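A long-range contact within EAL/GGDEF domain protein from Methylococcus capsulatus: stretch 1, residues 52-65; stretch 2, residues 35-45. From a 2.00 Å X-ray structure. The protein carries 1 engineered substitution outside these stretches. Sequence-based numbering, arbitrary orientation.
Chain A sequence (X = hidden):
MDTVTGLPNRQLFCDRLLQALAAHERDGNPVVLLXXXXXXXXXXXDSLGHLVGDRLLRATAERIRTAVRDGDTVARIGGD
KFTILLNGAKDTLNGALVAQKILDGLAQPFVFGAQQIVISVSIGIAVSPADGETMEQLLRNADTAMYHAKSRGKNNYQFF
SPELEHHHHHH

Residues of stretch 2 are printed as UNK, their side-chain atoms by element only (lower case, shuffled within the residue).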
# COMPACT_ATOMS: atom_id res chain seq x y z
N VAL A 52 -9.42 15.59 -10.76
CA VAL A 52 -8.93 15.73 -9.39
C VAL A 52 -8.60 14.34 -8.84
O VAL A 52 -7.60 14.17 -8.13
CB VAL A 52 -9.98 16.40 -8.47
CG1 VAL A 52 -9.53 16.35 -7.02
CG2 VAL A 52 -10.18 17.85 -8.90
N GLY A 53 -9.44 13.37 -9.17
CA GLY A 53 -9.23 12.01 -8.71
C GLY A 53 -7.87 11.46 -9.12
O GLY A 53 -7.17 10.87 -8.31
N ASP A 54 -7.50 11.65 -10.38
CA ASP A 54 -6.21 11.16 -10.86
C ASP A 54 -5.08 11.89 -10.16
O ASP A 54 -4.08 11.27 -9.79
CB ASP A 54 -6.09 11.33 -12.37
CG ASP A 54 -7.06 10.46 -13.13
OD1 ASP A 54 -7.55 9.47 -12.55
OD2 ASP A 54 -7.32 10.76 -14.32
N ARG A 55 -5.24 13.19 -9.98
CA ARG A 55 -4.21 13.99 -9.31
C ARG A 55 -4.01 13.47 -7.89
O ARG A 55 -2.88 13.35 -7.42
CB ARG A 55 -4.62 15.46 -9.27
CG ARG A 55 -4.64 16.14 -10.62
CD ARG A 55 -4.89 17.63 -10.47
NE ARG A 55 -3.83 18.27 -9.70
CZ ARG A 55 -3.87 19.53 -9.29
NH1 ARG A 55 -4.92 20.30 -9.56
NH2 ARG A 55 -2.85 20.03 -8.59
N LEU A 56 -5.11 13.16 -7.21
CA LEU A 56 -5.05 12.64 -5.85
C LEU A 56 -4.31 11.31 -5.80
O LEU A 56 -3.45 11.10 -4.94
CB LEU A 56 -6.47 12.47 -5.29
CG LEU A 56 -6.64 11.84 -3.90
CD1 LEU A 56 -5.79 12.59 -2.86
CD2 LEU A 56 -8.10 11.88 -3.51
N LEU A 57 -4.63 10.42 -6.73
CA LEU A 57 -3.98 9.11 -6.79
C LEU A 57 -2.48 9.23 -6.99
O LEU A 57 -1.70 8.46 -6.41
CB LEU A 57 -4.58 8.27 -7.93
CG LEU A 57 -6.01 7.76 -7.73
CD1 LEU A 57 -6.47 7.05 -9.00
CD2 LEU A 57 -6.06 6.82 -6.53
N ARG A 58 -2.06 10.19 -7.81
CA ARG A 58 -0.64 10.39 -8.08
C ARG A 58 0.07 10.99 -6.86
O ARG A 58 1.22 10.66 -6.58
CB ARG A 58 -0.46 11.32 -9.28
CG ARG A 58 0.96 11.32 -9.84
CD ARG A 58 1.09 12.29 -11.01
NE ARG A 58 2.38 12.15 -11.68
CZ ARG A 58 2.70 11.15 -12.50
NH1 ARG A 58 1.83 10.18 -12.75
NH2 ARG A 58 3.91 11.11 -13.06
N ALA A 59 -0.62 11.88 -6.15
CA ALA A 59 -0.03 12.50 -4.96
C ALA A 59 0.04 11.48 -3.83
O ALA A 59 0.93 11.55 -2.98
CB ALA A 59 -0.87 13.71 -4.53
N THR A 60 -0.90 10.54 -3.81
CA THR A 60 -0.93 9.51 -2.78
C THR A 60 0.21 8.51 -3.03
O THR A 60 0.90 8.09 -2.10
CB THR A 60 -2.28 8.76 -2.79
OG1 THR A 60 -3.33 9.68 -2.49
CG2 THR A 60 -2.28 7.63 -1.76
N ALA A 61 0.40 8.16 -4.29
CA ALA A 61 1.45 7.23 -4.69
C ALA A 61 2.83 7.76 -4.34
O ALA A 61 3.71 7.01 -3.93
CB ALA A 61 1.37 6.98 -6.19
N GLU A 62 3.03 9.07 -4.50
CA GLU A 62 4.31 9.68 -4.19
C GLU A 62 4.56 9.75 -2.69
O GLU A 62 5.67 9.51 -2.24
CB GLU A 62 4.40 11.07 -4.82
CG GLU A 62 4.22 11.04 -6.33
CD GLU A 62 4.07 12.42 -6.94
OE1 GLU A 62 3.53 13.32 -6.27
OE2 GLU A 62 4.48 12.60 -8.11
N ARG A 63 3.52 10.07 -1.92
CA ARG A 63 3.68 10.14 -0.48
C ARG A 63 3.97 8.76 0.08
O ARG A 63 4.68 8.61 1.07
CB ARG A 63 2.43 10.72 0.19
CG ARG A 63 2.21 12.19 -0.10
CD ARG A 63 1.15 12.79 0.80
NE ARG A 63 0.84 14.16 0.42
CZ ARG A 63 -0.09 14.91 0.99
NH1 ARG A 63 -0.81 14.42 2.00
NH2 ARG A 63 -0.33 16.13 0.56
N ILE A 64 3.41 7.73 -0.56
CA ILE A 64 3.66 6.37 -0.11
C ILE A 64 5.14 6.05 -0.33
O ILE A 64 5.79 5.49 0.55
CB ILE A 64 2.79 5.36 -0.88
CG1 ILE A 64 1.32 5.55 -0.49
CG2 ILE A 64 3.25 3.94 -0.56
CD1 ILE A 64 0.35 4.64 -1.24
N ARG A 65 5.66 6.43 -1.49
CA ARG A 65 7.06 6.17 -1.78
C ARG A 65 8.00 6.88 -0.80
O ARG A 65 9.08 6.37 -0.48
CB ARG A 65 7.39 6.58 -3.22
CG ARG A 65 6.62 5.78 -4.27
CD ARG A 65 7.18 5.97 -5.68
NE ARG A 65 7.03 7.34 -6.16
CZ ARG A 65 7.23 7.71 -7.42
NH1 ARG A 65 7.59 6.81 -8.33
NH2 ARG A 65 7.08 8.98 -7.77
N UNK A 35 -1.10 -3.85 1.67
CA UNK A 35 -2.14 -3.63 0.67
C UNK A 35 -2.92 -2.44 1.22
O UNK A 35 -3.62 -2.55 2.22
c UNK A 35 -3.25 -6.45 -1.39
c UNK A 35 -3.50 -5.19 -0.84
c UNK A 35 -3.70 -6.77 -2.68
c UNK A 35 -4.64 -4.56 -2.89
c UNK A 35 -4.39 -5.82 -3.43
c UNK A 35 -4.19 -4.25 -1.60
c UNK A 35 -3.05 -4.87 0.57
N UNK A 36 -2.78 -1.30 0.56
CA UNK A 36 -3.43 -0.07 1.01
C UNK A 36 -4.67 0.29 0.21
O UNK A 36 -4.71 0.15 -1.01
c UNK A 36 -2.80 2.46 1.44
c UNK A 36 -1.53 3.21 1.84
c UNK A 36 -3.56 3.22 0.37
c UNK A 36 -2.41 1.07 0.95
N UNK A 37 -5.68 0.76 0.93
CA UNK A 37 -6.95 1.13 0.31
C UNK A 37 -7.26 2.58 0.64
O UNK A 37 -7.17 2.98 1.80
o UNK A 37 -9.55 1.42 -0.58
c UNK A 37 -8.06 0.25 0.87
o UNK A 37 -10.25 -0.45 0.33
c UNK A 37 -9.38 0.42 0.15
N UNK A 38 -7.59 3.36 -0.38
CA UNK A 38 -7.98 4.74 -0.14
C UNK A 38 -9.48 4.57 0.02
O UNK A 38 -10.24 4.55 -0.95
c UNK A 38 -8.12 7.08 -1.03
c UNK A 38 -6.16 5.66 -1.58
c UNK A 38 -7.66 5.66 -1.33
N UNK A 39 -9.89 4.39 1.27
CA UNK A 39 -11.28 4.14 1.62
C UNK A 39 -12.34 5.07 1.06
O UNK A 39 -13.38 4.60 0.59
c UNK A 39 -10.60 2.99 3.79
c UNK A 39 -11.44 4.08 3.15
o UNK A 39 -10.24 2.01 3.09
o UNK A 39 -10.30 3.10 5.00
N UNK A 40 -12.10 6.37 1.09
CA UNK A 40 -13.11 7.31 0.61
C UNK A 40 -12.85 7.88 -0.79
O UNK A 40 -13.41 8.90 -1.17
n UNK A 40 -12.18 10.52 2.28
o UNK A 40 -10.91 8.86 1.45
c UNK A 40 -13.27 8.46 1.63
c UNK A 40 -12.02 9.30 1.77
N UNK A 41 -12.02 7.19 -1.57
CA UNK A 41 -11.71 7.67 -2.90
C UNK A 41 -12.90 7.80 -3.84
O UNK A 41 -13.03 8.80 -4.53
c UNK A 41 -10.40 7.21 -7.34
c UNK A 41 -10.75 6.71 -6.08
c UNK A 41 -9.36 8.35 -5.03
c UNK A 41 -10.24 7.28 -4.92
c UNK A 41 -9.00 8.86 -6.27
c UNK A 41 -10.66 6.77 -3.57
c UNK A 41 -9.52 8.29 -7.43
N UNK A 42 -13.76 6.79 -3.88
CA UNK A 42 -14.91 6.82 -4.77
C UNK A 42 -15.78 8.06 -4.59
O UNK A 42 -16.15 8.71 -5.57
c UNK A 42 -15.78 5.57 -4.58
c UNK A 42 -17.98 4.44 -5.06
n UNK A 42 -19.46 5.12 -6.95
c UNK A 42 -19.41 4.71 -5.52
c UNK A 42 -17.10 5.64 -5.34
N UNK A 43 -16.11 8.38 -3.35
CA UNK A 43 -16.93 9.55 -3.08
C UNK A 43 -16.21 10.80 -3.56
O UNK A 43 -16.82 11.70 -4.13
c UNK A 43 -17.24 9.66 -1.59
o UNK A 43 -16.05 9.69 -0.83
N UNK A 44 -14.89 10.85 -3.35
CA UNK A 44 -14.08 11.99 -3.79
C UNK A 44 -14.09 12.05 -5.31
O UNK A 44 -14.44 13.07 -5.90
c UNK A 44 -12.61 11.85 -3.34
c UNK A 44 -12.52 11.72 -1.82
c UNK A 44 -11.80 13.06 -3.85
c UNK A 44 -13.07 12.89 -1.07
N UNK A 45 -13.71 10.95 -5.94
CA UNK A 45 -13.66 10.88 -7.39
C UNK A 45 -15.01 11.21 -8.01
O UNK A 45 -15.06 11.86 -9.06
o UNK A 45 -11.81 10.19 -9.66
n UNK A 45 -13.38 8.65 -10.10
c UNK A 45 -12.74 9.47 -9.28
c UNK A 45 -13.20 9.49 -7.84
O HOH W 1 -9.59 9.01 -10.82

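Position 35 carries seven side-chain carbons, one followed by a ring of six; it lies in the strand and stays out of reach of the helix of residues 52-65. It is Phe35. At position 36 there are four carbons, forked at the second, and the CA-to-CB bond points toward the helix, where the side chain meets Ile64; this is Leu36, and its CD1 lies 3.9 Å from Ile64 CD1. Position 37 has two carbons, the second bearing two oxygens, and makes no contact with the helix, as expected for the alternation of a strand. The atoms fit Asp37.

Position 38 again points toward the helix, with one carbon carrying two more, facing Thr60. This is Val38, whose CG2 is 4.4 Å from Thr60 CG2. The methyl group of Thr60 is available for this apolar surface while its OG1 donates a hydrogen bond to Leu56 O (2.8 Å), within its own helix. Position 39, two carbons with two oxygens on the second, is Asp39 and is remote from the helix. Position 40 has two carbons, the second bearing one oxygen and one nitrogen: Asn40, at the N-cap position but without a side-chain capping bond.

Position 41 has one carbon and a six-carbon ring, directed toward Gly53, Leu56 and Leu57. It is Phe41. Leu57 CD2 sits over one face, 4.0 Å from the ring centroid in a CH-pi contact, while Leu56 CD2 and Gly53 O lie at the edge; Gly53 O is 3.4 Å from Phe41 CE1.

Position 42, four carbons in a row ending in nitrogen, is Lys42, and position 43, one carbon and one oxygen, is Ser43; neither reaches the helix, and Ser43 OG donates to Asn40 O (2.8 Å). Position 44 has four carbons, forked at the first with one arm two carbons long, and packs on Leu56. This is Ile44, its CG2 3.9 Å from Leu56 CD2. Position 45 has two carbons, the second with one oxygen and one nitrogen, and approaches Gly53. It is Asn45, with OD1 3.3 Å from Gly53 CA.

The contact is mainly apolar, with no direct hydrogen bond between the stretches. Phe41 covers the most area, and Leu36 and Val38 extend the packing along the helix to Ile64. Gly53 permits the close approach at the other end: an ideal CB there would fall 1.8 Å from Asn45 OD1. One water adds a polar link, donating to both Asn45 OD1 (2.8 Å) and Asp54 OD1 (2.7 Å).

Stretch 2 35-45: FLDVDNFKSIN
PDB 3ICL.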